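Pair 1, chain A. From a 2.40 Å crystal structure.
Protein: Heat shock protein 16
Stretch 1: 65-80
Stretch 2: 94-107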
# COMPACT_ATOMS: atom_id res chain seq x y z
N HIS A 65 -9.13 -33.73 12.85
CA HIS A 65 -10.12 -33.44 13.88
C HIS A 65 -10.90 -32.15 13.60
O HIS A 65 -10.46 -31.29 12.84
CB HIS A 65 -9.51 -33.44 15.29
CG HIS A 65 -8.56 -32.32 15.56
ND1 HIS A 65 -7.22 -32.53 15.80
CD2 HIS A 65 -8.75 -30.98 15.65
CE1 HIS A 65 -6.62 -31.36 16.01
NE2 HIS A 65 -7.54 -30.41 15.93
N TYR A 66 -12.06 -32.04 14.23
CA TYR A 66 -12.95 -30.90 14.04
C TYR A 66 -13.37 -30.34 15.39
O TYR A 66 -13.89 -31.07 16.24
CB TYR A 66 -14.18 -31.33 13.23
CG TYR A 66 -15.18 -30.23 12.98
CD1 TYR A 66 -15.15 -29.50 11.80
CD2 TYR A 66 -16.15 -29.92 13.92
CE1 TYR A 66 -16.06 -28.49 11.57
CE2 TYR A 66 -17.07 -28.92 13.70
CZ TYR A 66 -17.02 -28.20 12.53
OH TYR A 66 -17.94 -27.21 12.31
N ASP A 67 -13.14 -29.05 15.60
CA ASP A 67 -13.59 -28.38 16.81
C ASP A 67 -14.20 -27.01 16.51
O ASP A 67 -13.51 -26.13 15.99
CB ASP A 67 -12.44 -28.23 17.80
CG ASP A 67 -12.89 -27.73 19.16
OD1 ASP A 67 -14.10 -27.82 19.46
OD2 ASP A 67 -12.04 -27.25 19.93
N SER A 68 -15.48 -26.86 16.84
CA SER A 68 -16.20 -25.58 16.74
C SER A 68 -15.93 -24.79 15.46
O SER A 68 -15.39 -23.69 15.51
CB SER A 68 -15.91 -24.71 17.96
OG SER A 68 -14.53 -24.38 18.03
N GLY A 69 -16.32 -25.35 14.32
CA GLY A 69 -16.18 -24.67 13.05
C GLY A 69 -14.78 -24.62 12.46
O GLY A 69 -14.56 -23.96 11.44
N LYS A 70 -13.83 -25.32 13.08
CA LYS A 70 -12.47 -25.34 12.56
C LYS A 70 -11.94 -26.76 12.33
O LYS A 70 -11.82 -27.55 13.26
CB LYS A 70 -11.52 -24.56 13.47
CG LYS A 70 -11.82 -23.07 13.52
CD LYS A 70 -10.68 -22.28 14.16
CE LYS A 70 -11.00 -20.80 14.21
NZ LYS A 70 -9.85 -19.98 14.68
N LEU A 71 -11.61 -27.06 11.07
CA LEU A 71 -11.08 -28.37 10.70
C LEU A 71 -9.56 -28.35 10.69
O LEU A 71 -8.94 -27.47 10.08
CB LEU A 71 -11.61 -28.79 9.33
CG LEU A 71 -11.23 -30.19 8.86
CD1 LEU A 71 -11.90 -31.26 9.72
CD2 LEU A 71 -11.57 -30.38 7.39
N THR A 72 -8.95 -29.33 11.35
CA THR A 72 -7.50 -29.43 11.42
C THR A 72 -7.00 -30.78 10.92
O THR A 72 -7.44 -31.84 11.38
CB THR A 72 -6.99 -29.20 12.86
OG1 THR A 72 -7.30 -27.87 13.28
CG2 THR A 72 -5.48 -29.41 12.93
N ILE A 73 -6.06 -30.73 9.97
CA ILE A 73 -5.38 -31.92 9.49
C ILE A 73 -3.92 -31.82 9.89
O ILE A 73 -3.23 -30.89 9.50
CB ILE A 73 -5.44 -32.03 7.96
CG1 ILE A 73 -6.89 -31.99 7.46
CG2 ILE A 73 -4.74 -33.29 7.49
CD1 ILE A 73 -7.35 -30.61 7.03
N SER A 74 -3.44 -32.78 10.68
CA SER A 74 -2.06 -32.73 11.13
C SER A 74 -1.36 -34.07 11.02
O SER A 74 -2.00 -35.10 10.81
CB SER A 74 -1.96 -32.18 12.56
OG SER A 74 -2.65 -33.01 13.47
N GLY A 75 -0.04 -34.07 11.16
CA GLY A 75 0.72 -35.29 11.02
C GLY A 75 2.20 -35.05 10.80
O GLY A 75 2.75 -34.02 11.18
N GLU A 76 2.85 -36.03 10.17
CA GLU A 76 4.29 -35.99 9.97
C GLU A 76 4.66 -36.50 8.59
O GLU A 76 4.06 -37.46 8.09
CB GLU A 76 4.96 -36.85 11.04
CG GLU A 76 6.46 -36.65 11.18
CD GLU A 76 7.05 -37.51 12.28
OE1 GLU A 76 6.67 -38.70 12.37
OE2 GLU A 76 7.88 -37.00 13.06
N VAL A 77 5.64 -35.86 7.96
CA VAL A 77 6.23 -36.40 6.75
C VAL A 77 7.66 -36.81 7.05
O VAL A 77 8.54 -35.98 7.24
CB VAL A 77 6.23 -35.37 5.60
CG1 VAL A 77 6.72 -36.01 4.31
CG2 VAL A 77 4.83 -34.79 5.41
N VAL A 78 7.88 -38.12 7.09
CA VAL A 78 9.17 -38.67 7.47
C VAL A 78 10.07 -38.84 6.25
O VAL A 78 9.62 -39.28 5.19
CB VAL A 78 9.01 -40.04 8.18
CG1 VAL A 78 10.36 -40.72 8.37
CG2 VAL A 78 8.31 -39.86 9.52
N ASN A 79 11.34 -38.48 6.40
CA ASN A 79 12.31 -38.72 5.34
C ASN A 79 12.93 -40.09 5.56
O ASN A 79 13.71 -40.28 6.49
CB ASN A 79 13.39 -37.64 5.36
CG ASN A 79 14.38 -37.77 4.22
OD1 ASN A 79 14.12 -38.47 3.24
ND2 ASN A 79 15.52 -37.10 4.35
N GLU A 80 12.58 -41.03 4.69
CA GLU A 80 13.03 -42.41 4.85
C GLU A 80 14.46 -42.56 4.36
O GLU A 80 15.15 -43.52 4.70
CB GLU A 80 12.10 -43.36 4.08
CG GLU A 80 10.64 -43.25 4.49
CD GLU A 80 9.75 -44.25 3.77
OE1 GLU A 80 9.88 -44.38 2.53
OE2 GLU A 80 8.92 -44.90 4.44
N GLU A 94 14.21 -32.08 -3.94
CA GLU A 94 13.09 -31.14 -3.91
C GLU A 94 12.11 -31.34 -2.75
O GLU A 94 11.26 -30.48 -2.50
CB GLU A 94 12.36 -31.14 -5.25
CG GLU A 94 13.15 -30.47 -6.36
CD GLU A 94 12.70 -30.90 -7.74
OE1 GLU A 94 11.64 -31.55 -7.85
OE2 GLU A 94 13.42 -30.60 -8.72
N ARG A 95 12.23 -32.46 -2.04
CA ARG A 95 11.21 -32.84 -1.07
C ARG A 95 11.41 -32.18 0.29
O ARG A 95 12.53 -32.04 0.77
CB ARG A 95 11.12 -34.36 -0.92
CG ARG A 95 10.52 -35.07 -2.12
CD ARG A 95 10.26 -36.54 -1.83
NE ARG A 95 9.18 -36.73 -0.86
CZ ARG A 95 9.02 -37.82 -0.12
NH1 ARG A 95 9.88 -38.83 -0.23
NH2 ARG A 95 8.01 -37.91 0.72
N ARG A 96 10.30 -31.78 0.91
CA ARG A 96 10.33 -31.15 2.22
C ARG A 96 9.75 -32.09 3.26
O ARG A 96 8.66 -32.64 3.07
CB ARG A 96 9.56 -29.83 2.20
CG ARG A 96 10.08 -28.83 1.18
CD ARG A 96 11.50 -28.38 1.52
NE ARG A 96 12.12 -27.65 0.42
CZ ARG A 96 13.03 -28.17 -0.41
NH1 ARG A 96 13.43 -29.42 -0.25
NH2 ARG A 96 13.53 -27.42 -1.38
N PHE A 97 10.47 -32.28 4.36
CA PHE A 97 10.05 -33.22 5.40
C PHE A 97 9.87 -32.55 6.76
O PHE A 97 10.48 -31.52 7.04
CB PHE A 97 11.05 -34.37 5.51
CG PHE A 97 11.21 -35.16 4.25
CD1 PHE A 97 10.28 -36.13 3.91
CD2 PHE A 97 12.29 -34.93 3.41
CE1 PHE A 97 10.43 -36.86 2.75
CE2 PHE A 97 12.44 -35.67 2.25
CZ PHE A 97 11.50 -36.63 1.91
N GLY A 98 9.02 -33.14 7.58
CA GLY A 98 8.77 -32.63 8.92
C GLY A 98 7.35 -32.88 9.35
O GLY A 98 6.64 -33.69 8.75
N SER A 99 6.92 -32.18 10.40
CA SER A 99 5.54 -32.26 10.85
C SER A 99 4.71 -31.24 10.09
O SER A 99 5.17 -30.13 9.81
CB SER A 99 5.46 -31.99 12.36
OG SER A 99 6.08 -30.76 12.69
N PHE A 100 3.48 -31.61 9.76
CA PHE A 100 2.58 -30.69 9.07
C PHE A 100 1.30 -30.45 9.87
O PHE A 100 0.80 -31.36 10.54
CB PHE A 100 2.24 -31.20 7.67
CG PHE A 100 1.43 -32.47 7.65
CD1 PHE A 100 2.06 -33.70 7.59
CD2 PHE A 100 0.05 -32.44 7.68
CE1 PHE A 100 1.33 -34.88 7.56
CE2 PHE A 100 -0.69 -33.61 7.66
CZ PHE A 100 -0.05 -34.83 7.60
N SER A 101 0.80 -29.22 9.82
CA SER A 101 -0.51 -28.91 10.37
C SER A 101 -1.21 -27.88 9.50
O SER A 101 -0.61 -26.88 9.09
CB SER A 101 -0.38 -28.40 11.81
OG SER A 101 -1.63 -28.45 12.48
N ARG A 102 -2.48 -28.12 9.21
CA ARG A 102 -3.28 -27.20 8.42
C ARG A 102 -4.65 -27.03 9.07
O ARG A 102 -5.40 -28.00 9.22
CB ARG A 102 -3.44 -27.72 6.98
CG ARG A 102 -4.19 -26.77 6.05
CD ARG A 102 -3.41 -25.49 5.80
NE ARG A 102 -4.15 -24.56 4.94
CZ ARG A 102 -3.96 -24.44 3.63
NH1 ARG A 102 -3.05 -25.18 3.01
NH2 ARG A 102 -4.68 -23.56 2.94
N THR A 103 -4.96 -25.80 9.45
CA THR A 103 -6.25 -25.50 10.05
C THR A 103 -7.03 -24.55 9.15
O THR A 103 -6.52 -23.51 8.75
CB THR A 103 -6.10 -24.86 11.44
OG1 THR A 103 -5.25 -25.67 12.26
CG2 THR A 103 -7.46 -24.72 12.11
N ILE A 104 -8.27 -24.92 8.83
CA ILE A 104 -9.15 -24.02 8.11
C ILE A 104 -10.46 -23.82 8.87
O ILE A 104 -11.02 -24.77 9.42
CB ILE A 104 -9.44 -24.50 6.67
CG1 ILE A 104 -10.06 -25.89 6.67
CG2 ILE A 104 -8.17 -24.48 5.83
CD1 ILE A 104 -10.49 -26.37 5.30
N THR A 105 -10.93 -22.58 8.91
CA THR A 105 -12.22 -22.30 9.51
C THR A 105 -13.29 -22.50 8.44
O THR A 105 -13.28 -21.82 7.42
CB THR A 105 -12.29 -20.85 10.02
OG1 THR A 105 -11.24 -20.62 10.96
CG2 THR A 105 -13.63 -20.58 10.68
N ILE A 106 -14.20 -23.44 8.67
CA ILE A 106 -15.24 -23.69 7.68
C ILE A 106 -16.44 -22.76 7.87
O ILE A 106 -17.01 -22.69 8.96
CB ILE A 106 -15.66 -25.18 7.65
CG1 ILE A 106 -15.78 -25.74 9.07
CG2 ILE A 106 -14.66 -26.00 6.85
CD1 ILE A 106 -17.18 -25.72 9.62
N PRO A 107 -16.79 -22.02 6.81
CA PRO A 107 -17.86 -21.02 6.87
C PRO A 107 -19.22 -21.62 6.54
O PRO A 107 -19.93 -21.11 5.67
CB PRO A 107 -17.46 -20.02 5.78
CG PRO A 107 -16.32 -20.68 5.00
CD PRO A 107 -16.21 -22.10 5.47
O HOH W 1 8.00 -39.55 3.23

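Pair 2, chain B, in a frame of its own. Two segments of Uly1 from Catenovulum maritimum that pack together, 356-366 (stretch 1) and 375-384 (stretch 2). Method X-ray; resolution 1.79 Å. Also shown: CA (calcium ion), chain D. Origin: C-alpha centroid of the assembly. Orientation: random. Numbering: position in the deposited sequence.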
# COMPACT_ATOMS: atom_id res chain seq x y z
N ASN B 356 9.91 -12.55 -17.08
CA ASN B 356 10.46 -12.51 -18.43
C ASN B 356 10.59 -11.09 -18.96
O ASN B 356 10.83 -10.89 -20.15
CB ASN B 356 9.60 -13.35 -19.37
CG ASN B 356 9.59 -14.79 -18.96
OD1 ASN B 356 10.58 -15.28 -18.47
ND2 ASN B 356 8.44 -15.47 -19.11
N GLY B 357 10.46 -10.10 -18.08
CA GLY B 357 10.70 -8.73 -18.49
C GLY B 357 9.53 -8.06 -19.16
O GLY B 357 9.69 -6.93 -19.64
N ASP B 358 8.36 -8.72 -19.22
CA ASP B 358 7.16 -8.09 -19.76
C ASP B 358 6.70 -6.98 -18.84
O ASP B 358 6.47 -7.20 -17.65
CB ASP B 358 6.03 -9.11 -19.94
CG ASP B 358 6.48 -10.41 -20.57
OD1 ASP B 358 6.91 -10.37 -21.75
OD2 ASP B 358 6.39 -11.46 -19.90
N LEU B 359 6.52 -5.80 -19.40
CA LEU B 359 6.08 -4.63 -18.64
C LEU B 359 4.59 -4.43 -18.86
O LEU B 359 4.13 -4.41 -20.00
CB LEU B 359 6.86 -3.39 -19.08
CG LEU B 359 6.28 -2.04 -18.66
CD1 LEU B 359 6.39 -1.88 -17.16
CD2 LEU B 359 6.98 -0.89 -19.39
N HIS B 360 3.85 -4.24 -17.77
CA HIS B 360 2.40 -4.10 -17.80
C HIS B 360 1.97 -2.97 -16.88
O HIS B 360 2.41 -2.93 -15.72
CB HIS B 360 1.71 -5.40 -17.37
CG HIS B 360 1.92 -6.53 -18.32
ND1 HIS B 360 1.04 -6.80 -19.35
CD2 HIS B 360 2.91 -7.44 -18.43
CE1 HIS B 360 1.49 -7.82 -20.06
NE2 HIS B 360 2.62 -8.24 -19.51
N LEU B 361 1.11 -2.08 -17.37
CA LEU B 361 0.51 -1.02 -16.56
C LEU B 361 -0.97 -0.88 -16.89
O LEU B 361 -1.36 -0.96 -18.05
CB LEU B 361 1.18 0.35 -16.80
CG LEU B 361 2.71 0.36 -16.78
CD1 LEU B 361 3.29 0.27 -18.20
CD2 LEU B 361 3.21 1.60 -16.07
N ILE B 362 -1.77 -0.63 -15.85
CA ILE B 362 -3.21 -0.47 -16.03
C ILE B 362 -3.64 0.85 -15.39
O ILE B 362 -2.98 1.38 -14.50
CB ILE B 362 -4.01 -1.65 -15.44
CG1 ILE B 362 -3.77 -1.76 -13.93
CG2 ILE B 362 -3.63 -2.94 -16.15
CD1 ILE B 362 -4.73 -2.74 -13.26
N GLY B 363 -4.77 1.36 -15.87
CA GLY B 363 -5.31 2.61 -15.36
C GLY B 363 -6.80 2.67 -15.56
O GLY B 363 -7.38 1.95 -16.38
N GLN B 364 -7.44 3.55 -14.79
CA GLN B 364 -8.84 3.90 -14.98
C GLN B 364 -8.91 5.40 -15.25
O GLN B 364 -8.47 6.21 -14.43
CB GLN B 364 -9.70 3.54 -13.78
CG GLN B 364 -11.18 3.80 -14.06
CD GLN B 364 -12.07 3.54 -12.87
OE1 GLN B 364 -11.70 2.83 -11.93
NE2 GLN B 364 -13.28 4.09 -12.91
N THR B 365 -9.47 5.76 -16.40
CA THR B 365 -9.55 7.15 -16.83
C THR B 365 -11.02 7.48 -17.04
O THR B 365 -11.67 6.91 -17.92
CB THR B 365 -8.75 7.36 -18.11
OG1 THR B 365 -7.38 6.99 -17.87
CG2 THR B 365 -8.81 8.84 -18.58
N ASN B 366 -11.56 8.40 -16.24
CA ASN B 366 -12.99 8.69 -16.25
C ASN B 366 -13.28 10.01 -16.94
O ASN B 366 -12.51 10.97 -16.81
CB ASN B 366 -13.56 8.72 -14.84
CG ASN B 366 -13.33 7.43 -14.10
OD1 ASN B 366 -13.50 6.35 -14.66
ND2 ASN B 366 -12.93 7.53 -12.84
N LYS B 375 -18.36 8.26 -18.00
CA LYS B 375 -17.72 7.22 -18.79
C LYS B 375 -16.47 6.77 -18.04
O LYS B 375 -15.73 7.60 -17.51
CB LYS B 375 -17.36 7.74 -20.19
CG LYS B 375 -16.59 6.76 -21.04
CD LYS B 375 -16.17 7.42 -22.34
CE LYS B 375 -16.72 6.67 -23.53
NZ LYS B 375 -16.70 7.53 -24.75
N LYS B 376 -16.25 5.46 -17.99
CA LYS B 376 -15.08 4.87 -17.36
C LYS B 376 -14.28 4.12 -18.42
O LYS B 376 -14.81 3.22 -19.08
CB LYS B 376 -15.48 3.92 -16.23
CG LYS B 376 -16.34 4.55 -15.14
CD LYS B 376 -16.78 3.49 -14.12
CE LYS B 376 -17.53 4.09 -12.95
NZ LYS B 376 -17.80 3.07 -11.88
N VAL B 377 -13.02 4.49 -18.58
CA VAL B 377 -12.15 3.85 -19.56
C VAL B 377 -11.05 3.13 -18.80
O VAL B 377 -10.29 3.75 -18.04
CB VAL B 377 -11.54 4.86 -20.55
CG1 VAL B 377 -10.64 4.13 -21.53
CG2 VAL B 377 -12.65 5.65 -21.25
N TYR B 378 -10.94 1.82 -19.00
CA TYR B 378 -9.85 1.04 -18.41
C TYR B 378 -8.79 0.77 -19.47
O TYR B 378 -9.13 0.39 -20.59
CB TYR B 378 -10.38 -0.27 -17.81
CG TYR B 378 -11.45 -0.02 -16.77
CD1 TYR B 378 -11.12 0.17 -15.44
CD2 TYR B 378 -12.80 0.04 -17.13
CE1 TYR B 378 -12.09 0.41 -14.49
CE2 TYR B 378 -13.77 0.28 -16.19
CZ TYR B 378 -13.42 0.46 -14.88
OH TYR B 378 -14.40 0.70 -13.94
N SER B 379 -7.52 0.99 -19.13
CA SER B 379 -6.45 0.80 -20.09
C SER B 379 -5.45 -0.24 -19.60
O SER B 379 -5.24 -0.41 -18.40
CB SER B 379 -5.68 2.12 -20.40
OG SER B 379 -5.21 2.74 -19.21
N HIS B 380 -4.86 -0.93 -20.57
CA HIS B 380 -3.79 -1.88 -20.34
C HIS B 380 -2.66 -1.52 -21.29
O HIS B 380 -2.85 -1.55 -22.51
CB HIS B 380 -4.27 -3.31 -20.57
CG HIS B 380 -3.24 -4.36 -20.32
ND1 HIS B 380 -3.43 -5.68 -20.67
CD2 HIS B 380 -2.01 -4.30 -19.75
CE1 HIS B 380 -2.37 -6.39 -20.32
NE2 HIS B 380 -1.49 -5.57 -19.76
N THR B 381 -1.51 -1.16 -20.74
CA THR B 381 -0.34 -0.80 -21.52
C THR B 381 0.72 -1.87 -21.29
O THR B 381 1.01 -2.21 -20.14
CB THR B 381 0.19 0.57 -21.11
OG1 THR B 381 -0.79 1.57 -21.42
CG2 THR B 381 1.49 0.89 -21.84
N TYR B 382 1.28 -2.43 -22.36
CA TYR B 382 2.18 -3.54 -22.13
C TYR B 382 3.25 -3.62 -23.20
O TYR B 382 3.07 -3.19 -24.34
CB TYR B 382 1.43 -4.87 -22.01
CG TYR B 382 0.61 -5.26 -23.21
CD1 TYR B 382 -0.68 -4.75 -23.38
CD2 TYR B 382 1.11 -6.13 -24.17
CE1 TYR B 382 -1.45 -5.10 -24.48
CE2 TYR B 382 0.35 -6.49 -25.28
CZ TYR B 382 -0.93 -5.97 -25.43
OH TYR B 382 -1.69 -6.32 -26.52
N GLN B 383 4.39 -4.17 -22.80
CA GLN B 383 5.56 -4.31 -23.67
C GLN B 383 6.11 -5.71 -23.45
O GLN B 383 6.57 -6.03 -22.35
CB GLN B 383 6.60 -3.24 -23.36
CG GLN B 383 7.76 -3.23 -24.35
CD GLN B 383 8.93 -2.36 -23.89
OE1 GLN B 383 9.29 -2.35 -22.72
NE2 GLN B 383 9.54 -1.65 -24.84
N LYS B 384 6.05 -6.54 -24.48
CA LYS B 384 6.51 -7.91 -24.34
C LYS B 384 8.04 -7.95 -24.24
O LYS B 384 8.73 -7.33 -25.05
CB LYS B 384 6.03 -8.75 -25.52
CG LYS B 384 6.48 -10.22 -25.45
CD LYS B 384 5.76 -11.07 -26.48
CE LYS B 384 6.34 -12.47 -26.52
NZ LYS B 384 5.60 -13.35 -27.47
CA CA D . 12.66 -16.35 -19.23
O HOH W 2 -2.70 1.55 -19.28
O HOH W 3 -15.21 3.24 -10.81
O HOH W 4 -7.32 4.35 -18.41
O HOH W 5 11.61 -15.50 -21.43
O HOH W 6 13.32 -15.42 -17.02
O HOH W 7 11.13 -18.12 -19.96

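The sharpest difference lies at one matched pair of residues, a glycine facing its cross-strand partner. In pair 1 the partner of Gly A75 is Phe A100; in pair 2 the partner of Gly B363 is Ser B379. Phe A100, with chi1 p, lays its ring over the glycine. Gly A75 CA sits 3.8 Å from the centroid of the Phe A100 ring, over the face, a CH-pi contact. A CB on Gly A75 would lie 2.6 Å from Phe A100 CZ, a clash. The backbone angles of Gly A75 also call for glycine by themselves.

Ser B379 also has chi1 p, but it is small and polar. An ideal CB on Gly B363 would be 3.4 Å from Ser B379 OG, so no such clash arises. Two waters flank the serine hydroxyl instead. Water 2 lies 2.8 Å from Ser B379 OG and 2.9 Å from Thr B381 OG1, and it donates to Leu B361 O at 3.1 Å. Water 4 lies 2.8 Å from Ser B379 OG and 2.7 Å from Thr B365 OG1, and it donates to Val B377 O at 3.1 Å. Where pair 1 has an aromatic ring, pair 2 has a hydrated row of hydroxyls.

The backbone frame is common to both. Each pair is two antiparallel strands, with N-to-C directions at 159° in pair 1 and 158° in pair 2. Fourteen central residues superpose with an RMSD of 0.6 Å. Leu A71, Ile A73, Gly A75 and Val A77 match Leu B359, Leu B361, Gly B363 and Thr B365. Their partners Ile A104, Arg A102, Phe A100 and Gly A98 match Gln B383, Thr B381, Ser B379 and Val B377. All these are hydrogen-bonded pairs. Examples are Ile A73 N to Arg A102 O at 2.9 Å and Leu B361 N to Thr B381 O at 2.8 Å.

Apolar packing on this face continues beside the Phe A100 ring. Val A77 CG2 is 3.7 Å from Phe A100 CD1, and Ile A73 CG2 is 4.1 Å from Phe A100 CE2. Matched to Val A77 is Thr B365, whose side-chain centre falls only 0.4 Å away. Its similar shape brings a hydroxyl, which bonds to water 4. Across from it, Gly A98 matches Val B377, so pair 2 has a side chain from each strand at this bridge where pair 1 has Val A77 alone.

The opposite face also differs. In pair 1 it carries small hydroxyl residues at its centre. Thr A72 OG1 and Thr A103 OG1 share a hydrogen bond of 3.2 Å directly across the strands. In pair 2 the matched residues are His B360 and Tyr B382. Their rings are near parallel but slid apart, with centroids 5.9 Å apart. His B360 bonds diagonally instead: His B360 ND1 and His B380 NE2 are 2.8 Å apart in a hydrogen bond. The matched Ser A101 makes no such diagonal bond: Ser A101 OG lies 4.0 Å from the methyl carbon Thr A72 CG2, while Thr A72 OG1 bonds to Thr A103.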